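Local coordinates for protein Pre-mRNA-processing-splicing factor 8 (Cryptococcus gattii serotype B, PDB 6MWY) that probably carries out protein splicing, as an intein that excises itself from the fungal splicing factor Prp8 and joins the flanking host segments, at residues Y91-D96 against M181-E186; I108-K113 against R136-V141; Y155-S160 against D207-H212. All coordinates share one frame; numbering follows the deposited sequence.

Contact 1 of 3, residues Y91-D96 against M181-E186; sequences YRIKAD and MSIDLE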
loop_
_atom_site.group_PDB
_atom_site.type_symbol
_atom_site.label_atom_id
_atom_site.label_comp_id
_atom_site.label_asym_id
_atom_site.label_seq_id
_atom_site.Cartn_x
_atom_site.Cartn_y
_atom_site.Cartn_z
ATOM N N TYR A 91 1.868 6.541 -9.245
ATOM C CA TYR A 91 2.014 7.579 -8.237
ATOM C C TYR A 91 3.015 7.131 -7.183
ATOM O O TYR A 91 2.895 6.031 -6.627
ATOM C CB TYR A 91 0.672 7.899 -7.577
ATOM C CG TYR A 91 -0.212 8.809 -8.392
ATOM C CD1 TYR A 91 -0.116 10.189 -8.274
ATOM C CD2 TYR A 91 -1.141 8.289 -9.282
ATOM C CE1 TYR A 91 -0.922 11.026 -9.018
ATOM C CE2 TYR A 91 -1.952 9.117 -10.030
ATOM C CZ TYR A 91 -1.838 10.484 -9.893
ATOM O OH TYR A 91 -2.646 11.313 -10.640
ATOM N N ARG A 92 3.996 7.989 -6.923
ATOM C CA ARG A 92 4.996 7.787 -5.888
ATOM C C ARG A 92 4.595 8.613 -4.673
ATOM O O ARG A 92 4.430 9.836 -4.774
ATOM C CB ARG A 92 6.379 8.194 -6.395
ATOM C CG ARG A 92 7.495 8.161 -5.363
ATOM C CD ARG A 92 8.833 8.459 -6.029
ATOM N NE ARG A 92 9.068 7.569 -7.164
ATOM C CZ ARG A 92 9.661 6.383 -7.070
ATOM N NH1 ARG A 92 10.085 5.944 -5.893
ATOM N NH2 ARG A 92 9.828 5.635 -8.153
ATOM N N ILE A 93 4.421 7.940 -3.540
ATOM C CA ILE A 93 4.092 8.567 -2.269
ATOM C C ILE A 93 5.362 8.570 -1.431
ATOM O O ILE A 93 5.854 7.510 -1.024
ATOM C CB ILE A 93 2.948 7.828 -1.559
ATOM C CG1 ILE A 93 1.721 7.768 -2.469
ATOM C CG2 ILE A 93 2.617 8.491 -0.232
ATOM C CD1 ILE A 93 0.622 6.858 -1.969
ATOM N N LYS A 94 5.907 9.761 -1.202
ATOM C CA LYS A 94 7.098 9.953 -0.384
ATOM C C LYS A 94 6.671 10.155 1.063
ATOM O O LYS A 94 6.086 11.191 1.408
ATOM C CB LYS A 94 7.908 11.151 -0.871
ATOM C CG LYS A 94 8.929 10.836 -1.939
ATOM C CD LYS A 94 9.891 12.001 -2.104
ATOM C CE LYS A 94 11.095 11.620 -2.946
ATOM N NZ LYS A 94 10.701 11.286 -4.339
ATOM N N ALA A 95 6.957 9.162 1.897
ATOM C CA ALA A 95 6.845 9.267 3.342
ATOM C C ALA A 95 8.236 9.386 3.952
ATOM O O ALA A 95 9.247 9.073 3.318
ATOM C CB ALA A 95 6.112 8.055 3.923
ATOM N N ASP A 96 8.280 9.852 5.195
ATOM C CA ASP A 96 9.556 10.002 5.876
ATOM C C ASP A 96 10.080 8.645 6.340
ATOM O O ASP A 96 9.323 7.690 6.537
ATOM C CB ASP A 96 9.423 10.963 7.060
ATOM C CG ASP A 96 8.198 10.682 7.905
ATOM O OD1 ASP A 96 7.402 9.797 7.526
ATOM O OD2 ASP A 96 8.031 11.348 8.948
HETATM N N MSE A 181 4.469 12.983 3.173
HETATM C CA MSE A 181 5.115 14.264 2.903
HETATM C C MSE A 181 4.977 14.693 1.447
HETATM O O MSE A 181 4.971 15.887 1.152
HETATM C CB MSE A 181 6.595 14.201 3.288
HETATM C CG MSE A 181 6.844 13.823 4.736
HETATM SE SE MSE A 181 8.714 14.018 5.248
HETATM C CE MSE A 181 9.542 13.010 3.795
ATOM N N SER A 182 4.869 13.728 0.535
ATOM C CA SER A 182 4.718 14.070 -0.872
ATOM C C SER A 182 3.964 12.964 -1.593
ATOM O O SER A 182 3.933 11.817 -1.147
ATOM C CB SER A 182 6.079 14.310 -1.538
ATOM O OG SER A 182 5.936 14.531 -2.932
ATOM N N ILE A 183 3.382 13.320 -2.738
ATOM C CA ILE A 183 2.729 12.350 -3.613
ATOM C C ILE A 183 2.653 12.928 -5.022
ATOM O O ILE A 183 2.003 13.955 -5.254
ATOM C CB ILE A 183 1.340 11.956 -3.074
ATOM C CG1 ILE A 183 0.597 11.070 -4.079
ATOM C CG2 ILE A 183 0.525 13.189 -2.693
ATOM C CD1 ILE A 183 -0.590 10.341 -3.485
ATOM N N ASP A 184 3.326 12.279 -5.972
ATOM C CA ASP A 184 3.468 12.835 -7.313
ATOM C C ASP A 184 3.339 11.742 -8.363
ATOM O O ASP A 184 3.634 10.572 -8.115
ATOM C CB ASP A 184 4.812 13.563 -7.489
ATOM C CG ASP A 184 5.016 14.672 -6.474
ATOM O OD1 ASP A 184 5.397 14.367 -5.324
ATOM O OD2 ASP A 184 4.801 15.850 -6.825
ATOM N N LEU A 185 2.911 12.144 -9.558
ATOM C CA LEU A 185 2.816 11.237 -10.693
ATOM C C LEU A 185 4.192 11.067 -11.324
ATOM O O LEU A 185 4.879 12.057 -11.603
ATOM C CB LEU A 185 1.820 11.763 -11.728
ATOM C CG LEU A 185 1.578 10.886 -12.955
ATOM C CD1 LEU A 185 0.787 9.651 -12.556
ATOM C CD2 LEU A 185 0.865 11.655 -14.066
ATOM N N GLU A 186 4.591 9.815 -11.544
ATOM C CA GLU A 186 5.891 9.541 -12.139
ATOM C C GLU A 186 5.940 10.054 -13.576
ATOM O O GLU A 186 4.918 10.216 -14.245
ATOM C CB GLU A 186 6.201 8.042 -12.113
ATOM C CG GLU A 186 6.353 7.443 -10.722
ATOM C CD GLU A 186 7.648 6.668 -10.554
ATOM O OE1 GLU A 186 8.600 7.223 -9.965
ATOM O OE2 GLU A 186 7.721 5.510 -11.017
#
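Tyr91 faces Leu185 and Ile93 faces Ile183 in non-hydrogen-bonded pairs of two antiparallel strands, 91-95 and 181-185, whose axes come within 4.5 Å at an angle of 170°. Between them Arg92 and Asp184 form a hydrogen-bonded pair, each backbone N reaching the other's O at 2.9 Å. At the far end Lys94 O accepts from the N of Met181, a selenomethionine, and from Ser182 N, each lying in the carbonyl plane: two residues against one, a classic beta bulge. The pair belongs to the six-stranded antiparallel sheet of this Hint-family protein, where strand 101-103 flanks 91-95 on its other side. Leu185 CD1 sits over a face of the Tyr91 ring, 3.9 Å from its centroid, a CH-pi contact. On the same face of the sheet Ile183 CD1 lies 3.6 Å from Ile93 CG1, the two side chains side by side, and helix 141-146 packs on Tyr91 and Ile183. Arg92, on the opposite face with Asp184, bends at chi3 (-54°) to form a salt bridge past the strand end, bringing NE (2.9 Å) and NH2 (2.7 Å) side-on to one oxygen, OE1, of Glu186. Both reach OE1 from above the carboxylate plane, on the same face; that plane is turned 54° from the guanidinium.

Contact 2 of 3, residues I108-K113 against R136-V141; sequences ILSLYK and RVDITV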
loop_
_atom_site.group_PDB
_atom_site.type_symbol
_atom_site.label_atom_id
_atom_site.label_comp_id
_atom_site.label_asym_id
_atom_site.label_seq_id
_atom_site.Cartn_x
_atom_site.Cartn_y
_atom_site.Cartn_z
ATOM N N ILE A 108 -6.000 1.834 -3.127
ATOM C CA ILE A 108 -6.639 2.289 -1.899
ATOM C C ILE A 108 -5.590 2.351 -0.799
ATOM O O ILE A 108 -4.864 1.376 -0.565
ATOM C CB ILE A 108 -7.807 1.371 -1.507
ATOM C CG1 ILE A 108 -8.886 1.407 -2.592
ATOM C CG2 ILE A 108 -8.378 1.777 -0.152
ATOM C CD1 ILE A 108 -10.043 0.466 -2.349
ATOM N N LEU A 109 -5.499 3.503 -0.142
ATOM C CA LEU A 109 -4.609 3.719 0.986
ATOM C C LEU A 109 -5.392 3.557 2.280
ATOM O O LEU A 109 -6.486 4.121 2.427
ATOM C CB LEU A 109 -3.991 5.116 0.933
ATOM C CG LEU A 109 -3.296 5.525 -0.365
ATOM C CD1 LEU A 109 -2.999 7.017 -0.361
ATOM C CD2 LEU A 109 -2.023 4.721 -0.545
ATOM N N SER A 110 -4.826 2.789 3.208
ATOM C CA SER A 110 -5.339 2.653 4.568
ATOM C C SER A 110 -4.562 3.626 5.447
ATOM O O SER A 110 -3.398 3.382 5.779
ATOM C CB SER A 110 -5.188 1.214 5.048
ATOM O OG SER A 110 -5.992 0.337 4.279
ATOM N N LEU A 111 -5.200 4.734 5.822
ATOM C CA LEU A 111 -4.550 5.838 6.511
ATOM C C LEU A 111 -5.249 6.123 7.839
ATOM O O LEU A 111 -6.343 5.623 8.121
ATOM C CB LEU A 111 -4.547 7.096 5.637
ATOM C CG LEU A 111 -4.080 6.993 4.184
ATOM C CD1 LEU A 111 -4.177 8.346 3.504
ATOM C CD2 LEU A 111 -2.661 6.465 4.112
ATOM N N TYR A 112 -4.595 6.951 8.653
ATOM C CA TYR A 112 -5.175 7.481 9.876
ATOM C C TYR A 112 -5.327 8.986 9.736
ATOM O O TYR A 112 -4.469 9.653 9.153
ATOM C CB TYR A 112 -4.317 7.154 11.095
ATOM C CG TYR A 112 -4.644 5.825 11.726
ATOM C CD1 TYR A 112 -5.764 5.677 12.530
ATOM C CD2 TYR A 112 -3.833 4.718 11.518
ATOM C CE1 TYR A 112 -6.071 4.463 13.111
ATOM C CE2 TYR A 112 -4.130 3.499 12.095
ATOM C CZ TYR A 112 -5.249 3.379 12.891
ATOM O OH TYR A 112 -5.549 2.167 13.467
ATOM N N LYS A 113 -6.414 9.517 10.279
ATOM C CA LYS A 113 -6.745 10.928 10.151
ATOM C C LYS A 113 -6.890 11.546 11.534
ATOM O O LYS A 113 -7.395 10.906 12.463
ATOM C CB LYS A 113 -8.031 11.111 9.336
ATOM C CG LYS A 113 -8.478 12.553 9.158
ATOM C CD LYS A 113 -9.573 12.658 8.104
ATOM C CE LYS A 113 -10.180 14.055 8.050
ATOM N NZ LYS A 113 -11.362 14.099 7.140
ATOM N N ARG A 136 -9.659 5.760 11.546
ATOM C CA ARG A 136 -9.250 4.910 10.436
ATOM C C ARG A 136 -10.000 5.300 9.165
ATOM O O ARG A 136 -11.232 5.388 9.171
ATOM C CB ARG A 136 -9.524 3.452 10.807
ATOM C CG ARG A 136 -9.274 2.448 9.722
ATOM C CD ARG A 136 -7.834 1.996 9.691
ATOM N NE ARG A 136 -7.718 0.821 8.839
ATOM C CZ ARG A 136 -7.593 0.876 7.519
ATOM N NH1 ARG A 136 -7.552 2.054 6.909
ATOM N NH2 ARG A 136 -7.506 -0.243 6.814
ATOM N N VAL A 137 -9.260 5.526 8.075
ATOM C CA VAL A 137 -9.836 6.017 6.824
ATOM C C VAL A 137 -9.222 5.269 5.649
ATOM O O VAL A 137 -7.996 5.205 5.519
ATOM C CB VAL A 137 -9.612 7.533 6.644
ATOM C CG1 VAL A 137 -10.031 7.971 5.247
ATOM C CG2 VAL A 137 -10.359 8.323 7.710
ATOM N N ASP A 138 -10.067 4.734 4.775
ATOM C CA ASP A 138 -9.627 4.154 3.512
ATOM C C ASP A 138 -9.991 5.118 2.390
ATOM O O ASP A 138 -11.167 5.456 2.219
ATOM C CB ASP A 138 -10.258 2.780 3.284
ATOM C CG ASP A 138 -9.737 1.734 4.253
ATOM O OD1 ASP A 138 -8.623 1.925 4.785
ATOM O OD2 ASP A 138 -10.433 0.723 4.477
ATOM N N ILE A 139 -8.989 5.565 1.634
ATOM C CA ILE A 139 -9.200 6.560 0.584
ATOM C C ILE A 139 -8.348 6.190 -0.624
ATOM O O ILE A 139 -7.213 5.730 -0.475
ATOM C CB ILE A 139 -8.882 7.989 1.089
ATOM C CG1 ILE A 139 -9.137 9.033 -0.001
ATOM C CG2 ILE A 139 -7.456 8.072 1.620
ATOM C CD1 ILE A 139 -9.069 10.460 0.493
ATOM N N THR A 140 -8.896 6.377 -1.821
ATOM C CA THR A 140 -8.150 6.014 -3.017
ATOM C C THR A 140 -7.051 7.042 -3.288
ATOM O O THR A 140 -7.047 8.147 -2.738
ATOM C CB THR A 140 -9.082 5.887 -4.225
ATOM O OG1 THR A 140 -8.484 5.030 -5.204
ATOM C CG2 THR A 140 -9.345 7.245 -4.849
ATOM N N VAL A 141 -6.098 6.659 -4.141
ATOM C CA VAL A 141 -4.949 7.529 -4.390
ATOM C C VAL A 141 -5.382 8.782 -5.142
ATOM O O VAL A 141 -4.865 9.877 -4.895
ATOM C CB VAL A 141 -3.836 6.758 -5.129
ATOM C CG1 VAL A 141 -2.814 7.717 -5.722
ATOM C CG2 VAL A 141 -3.148 5.797 -4.173
#
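Ser110 and Asp138 face each other across strands 108-113 and 136-140, the two arms of a long-looped beta hairpin at the edge of the six-stranded sheet. Backbone bonds in both directions join Leu109 to Ile139 and Leu111 to Val137; Leu109 N to Ile139 O measures 2.8 Å and Leu111 N to Val137 O 2.9 Å. Ser110 OG donates to Asp138 OD1 at 3.1 Å, meeting the oxygen from above the carboxylate plane (48° out of it). Arg136 bends at chi2 (86°) and lays its guanidinium beside Ser110, its edge toward OG, with NH2 3.0 Å from OG. NH1 is also placed against Asp138 OD1 in a salt bridge within the strand, but so close that its exact geometry is doubtful. On the other face Leu111 CD1 touches Ile139 CG2 at 3.8 Å, and Val141, at the start of helix 141-146, meets Leu109. Further out, Tyr155, Leu157 and Ile180 press on Leu111, while His212, by sequence probably the histidine that in inteins precedes the terminal asparagine, touches Ile108, Ser110 and Asp138. Thr140 holds the N-cap position without a side-chain capping bond; its OG1 is instead hydrogen-bonded to His107 O.

Contact 3 of 3, residues Y155-S160 against D207-H212; sequences YRLFRS and DYLVLH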
loop_
_atom_site.group_PDB
_atom_site.type_symbol
_atom_site.label_atom_id
_atom_site.label_comp_id
_atom_site.label_asym_id
_atom_site.label_seq_id
_atom_site.Cartn_x
_atom_site.Cartn_y
_atom_site.Cartn_z
ATOM N N TYR A 155 -3.328 13.236 7.427
ATOM C CA TYR A 155 -3.365 11.802 7.192
ATOM C C TYR A 155 -2.024 11.164 7.525
ATOM O O TYR A 155 -0.972 11.805 7.457
ATOM C CB TYR A 155 -3.740 11.499 5.742
ATOM C CG TYR A 155 -5.167 11.857 5.405
ATOM C CD1 TYR A 155 -5.504 13.144 5.015
ATOM C CD2 TYR A 155 -6.179 10.910 5.488
ATOM C CE1 TYR A 155 -6.808 13.478 4.712
ATOM C CE2 TYR A 155 -7.487 11.234 5.185
ATOM C CZ TYR A 155 -7.794 12.521 4.798
ATOM O OH TYR A 155 -9.096 12.850 4.497
ATOM N N ARG A 156 -2.075 9.888 7.897
ATOM C CA ARG A 156 -0.879 9.145 8.260
ATOM C C ARG A 156 -0.960 7.749 7.667
ATOM O O ARG A 156 -1.996 7.087 7.778
ATOM C CB ARG A 156 -0.716 9.037 9.783
ATOM C CG ARG A 156 -0.900 10.327 10.555
ATOM C CD ARG A 156 0.363 11.161 10.592
ATOM N NE ARG A 156 0.162 12.334 11.433
ATOM C CZ ARG A 156 -0.370 13.473 11.005
ATOM N NH1 ARG A 156 -0.527 14.487 11.844
ATOM N NH2 ARG A 156 -0.742 13.600 9.738
ATOM N N LEU A 157 0.125 7.311 7.036
ATOM C CA LEU A 157 0.309 5.887 6.822
ATOM C C LEU A 157 0.644 5.231 8.160
ATOM O O LEU A 157 1.006 5.900 9.131
ATOM C CB LEU A 157 1.419 5.633 5.798
ATOM C CG LEU A 157 1.167 6.031 4.337
ATOM C CD1 LEU A 157 2.466 6.410 3.638
ATOM C CD2 LEU A 157 0.478 4.905 3.577
ATOM N N PHE A 158 0.510 3.910 8.223
ATOM C CA PHE A 158 0.777 3.245 9.490
ATOM C C PHE A 158 1.289 1.834 9.243
ATOM O O PHE A 158 1.040 1.230 8.197
ATOM C CB PHE A 158 -0.466 3.234 10.394
ATOM C CG PHE A 158 -1.552 2.301 9.939
ATOM C CD1 PHE A 158 -2.381 2.636 8.881
ATOM C CD2 PHE A 158 -1.758 1.096 10.589
ATOM C CE1 PHE A 158 -3.384 1.778 8.471
ATOM C CE2 PHE A 158 -2.759 0.236 10.185
ATOM C CZ PHE A 158 -3.573 0.575 9.124
ATOM N N ARG A 159 2.024 1.327 10.227
ATOM C CA ARG A 159 2.605 -0.003 10.182
ATOM C C ARG A 159 2.199 -0.772 11.431
ATOM O O ARG A 159 1.778 -0.193 12.434
ATOM C CB ARG A 159 4.134 0.055 10.086
ATOM C CG ARG A 159 4.770 0.824 11.220
ATOM C CD ARG A 159 6.102 0.226 11.618
ATOM N NE ARG A 159 7.121 0.413 10.593
ATOM C CZ ARG A 159 7.884 1.495 10.494
ATOM N NH1 ARG A 159 7.741 2.492 11.355
ATOM N NH2 ARG A 159 8.790 1.579 9.534
ATOM N N SER A 160 2.335 -2.091 11.356
ATOM C CA SER A 160 2.011 -2.975 12.465
ATOM C C SER A 160 3.297 -3.428 13.144
ATOM O O SER A 160 4.231 -3.885 12.477
ATOM C CB SER A 160 1.210 -4.185 11.982
ATOM O OG SER A 160 0.785 -4.979 13.075
ATOM N N ASP A 207 8.471 -3.719 5.136
ATOM C CA ASP A 207 8.674 -2.869 6.299
ATOM C C ASP A 207 7.451 -2.813 7.207
ATOM O O ASP A 207 7.341 -1.895 8.027
ATOM C CB ASP A 207 9.066 -1.458 5.856
ATOM C CG ASP A 207 8.077 -0.855 4.877
ATOM O OD1 ASP A 207 7.049 -1.498 4.584
ATOM O OD2 ASP A 207 8.341 0.265 4.391
ATOM N N TYR A 208 6.532 -3.769 7.066
ATOM C CA TYR A 208 5.311 -3.878 7.862
ATOM C C TYR A 208 4.333 -2.740 7.611
ATOM O O TYR A 208 3.418 -2.525 8.414
ATOM C CB TYR A 208 5.623 -3.985 9.360
ATOM C CG TYR A 208 6.144 -5.344 9.760
ATOM C CD1 TYR A 208 7.480 -5.677 9.584
ATOM C CD2 TYR A 208 5.295 -6.299 10.300
ATOM C CE1 TYR A 208 7.957 -6.925 9.942
ATOM C CE2 TYR A 208 5.761 -7.547 10.661
ATOM C CZ TYR A 208 7.091 -7.855 10.480
ATOM O OH TYR A 208 7.556 -9.099 10.841
ATOM N N LEU A 209 4.490 -2.007 6.511
ATOM C CA LEU A 209 3.494 -1.014 6.136
ATOM C C LEU A 209 2.197 -1.714 5.749
ATOM O O LEU A 209 2.206 -2.687 4.990
ATOM C CB LEU A 209 4.004 -0.149 4.983
ATOM C CG LEU A 209 3.030 0.869 4.378
ATOM C CD1 LEU A 209 2.628 1.935 5.389
ATOM C CD2 LEU A 209 3.628 1.509 3.135
ATOM N N VAL A 210 1.083 -1.224 6.281
ATOM C CA VAL A 210 -0.216 -1.849 6.056
ATOM C C VAL A 210 -0.763 -1.389 4.710
ATOM O O VAL A 210 -0.933 -0.187 4.475
ATOM C CB VAL A 210 -1.187 -1.515 7.196
ATOM C CG1 VAL A 210 -2.548 -2.131 6.936
ATOM C CG2 VAL A 210 -0.624 -2.008 8.517
ATOM N N LEU A 211 -1.035 -2.346 3.827
ATOM C CA LEU A 211 -1.519 -2.083 2.479
ATOM C C LEU A 211 -2.889 -2.714 2.270
ATOM O O LEU A 211 -3.229 -3.738 2.870
ATOM C CB LEU A 211 -0.543 -2.624 1.430
ATOM C CG LEU A 211 0.888 -2.095 1.476
ATOM C CD1 LEU A 211 1.757 -2.889 0.520
ATOM C CD2 LEU A 211 0.928 -0.612 1.138
ATOM N N HIS A 212 -3.666 -2.088 1.388
ATOM C CA HIS A 212 -5.024 -2.499 1.069
ATOM C C HIS A 212 -5.064 -3.032 -0.360
ATOM O O HIS A 212 -4.148 -2.791 -1.152
ATOM C CB HIS A 212 -5.999 -1.317 1.243
ATOM C CG HIS A 212 -7.444 -1.710 1.266
ATOM N ND1 HIS A 212 -8.154 -2.005 0.122
ATOM C CD2 HIS A 212 -8.320 -1.838 2.291
ATOM C CE1 HIS A 212 -9.398 -2.311 0.441
ATOM N NE2 HIS A 212 -9.526 -2.216 1.753
#
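Val210 packs over one face of the Phe158 ring, its CB 4.0 Å from the centroid and displaced toward the rim, in a CH-pi contact. Both methyls lie on that same face, beside its CE2-CZ rim: CG1 is 3.6 Å from Phe158 CZ and CG2 3.5 Å from Phe158 CE2. The ring gets there because CG of Phe158 stands between its backbone N and carbonyl carbon (chi1 72°), which swings it back to Val210 although its CB points away from segment 207-212. The two residues are also tied through the backbone, since Val210 N donates to Phe158 O at 3.1 Å in a nearly straight bond (173°) lying in the carbonyl plane. Tyr112 meets the same ring edge-to-face, joining the contact to the neighbouring strand. In the fold, this is where strand 155-159 of the six-stranded sheet touches the turn leading into strand 210-212, which pairs with 202-204 in a separate two-stranded sheet. The touching parts run 106° apart, so the backbones share a single bridge, Arg159 with Leu209 (CA to CA 4.3 Å), instead of a ladder. Leu209 turns CD1 to 3.9 Å from Leu157 CB and against Phe158 O, although its CB points away from segment 155-160. Its own N donates to Asp207 OD1, making an Asx turn, and Arg205 holds the other carboxylate oxygen in a salt bridge. Beside that turn Ser160 N donates to Tyr208 O at 3.2 Å, while Ser160 OG is hydrogen-bonded to Pro73 O. Arg159 NE makes a weak hydrogen bond to Asp207 O, which lies in the guanidinium plane.

In the fold
Contacts 1 and 2 belong to the same six-stranded antiparallel sheet, which contact 3 reaches through strand 155-159, lying between 176-185 and 108-113. Along the chain contact 2 is nested inside the loop closed by contact 1, contact 3 follows contact 2 in series, and contacts 1 and 3 cross. Centres of contacts 2 and 3 are about 10 Å apart; each lies about 15 Å from contact 1. Contact 1 meets contact 2 where Tyr91 and Ile183 pack on Val141, and contact 3 where Ala95 touches Leu157. Contacts 2 and 3 meet between neighbouring strands, Tyr112 O lying 2.7 Å from Arg156 N in a probable hydrogen bond. Contact 3 joins the sheet to the C-terminal end, consistent with a Hint fold gathering an intein's splice junctions.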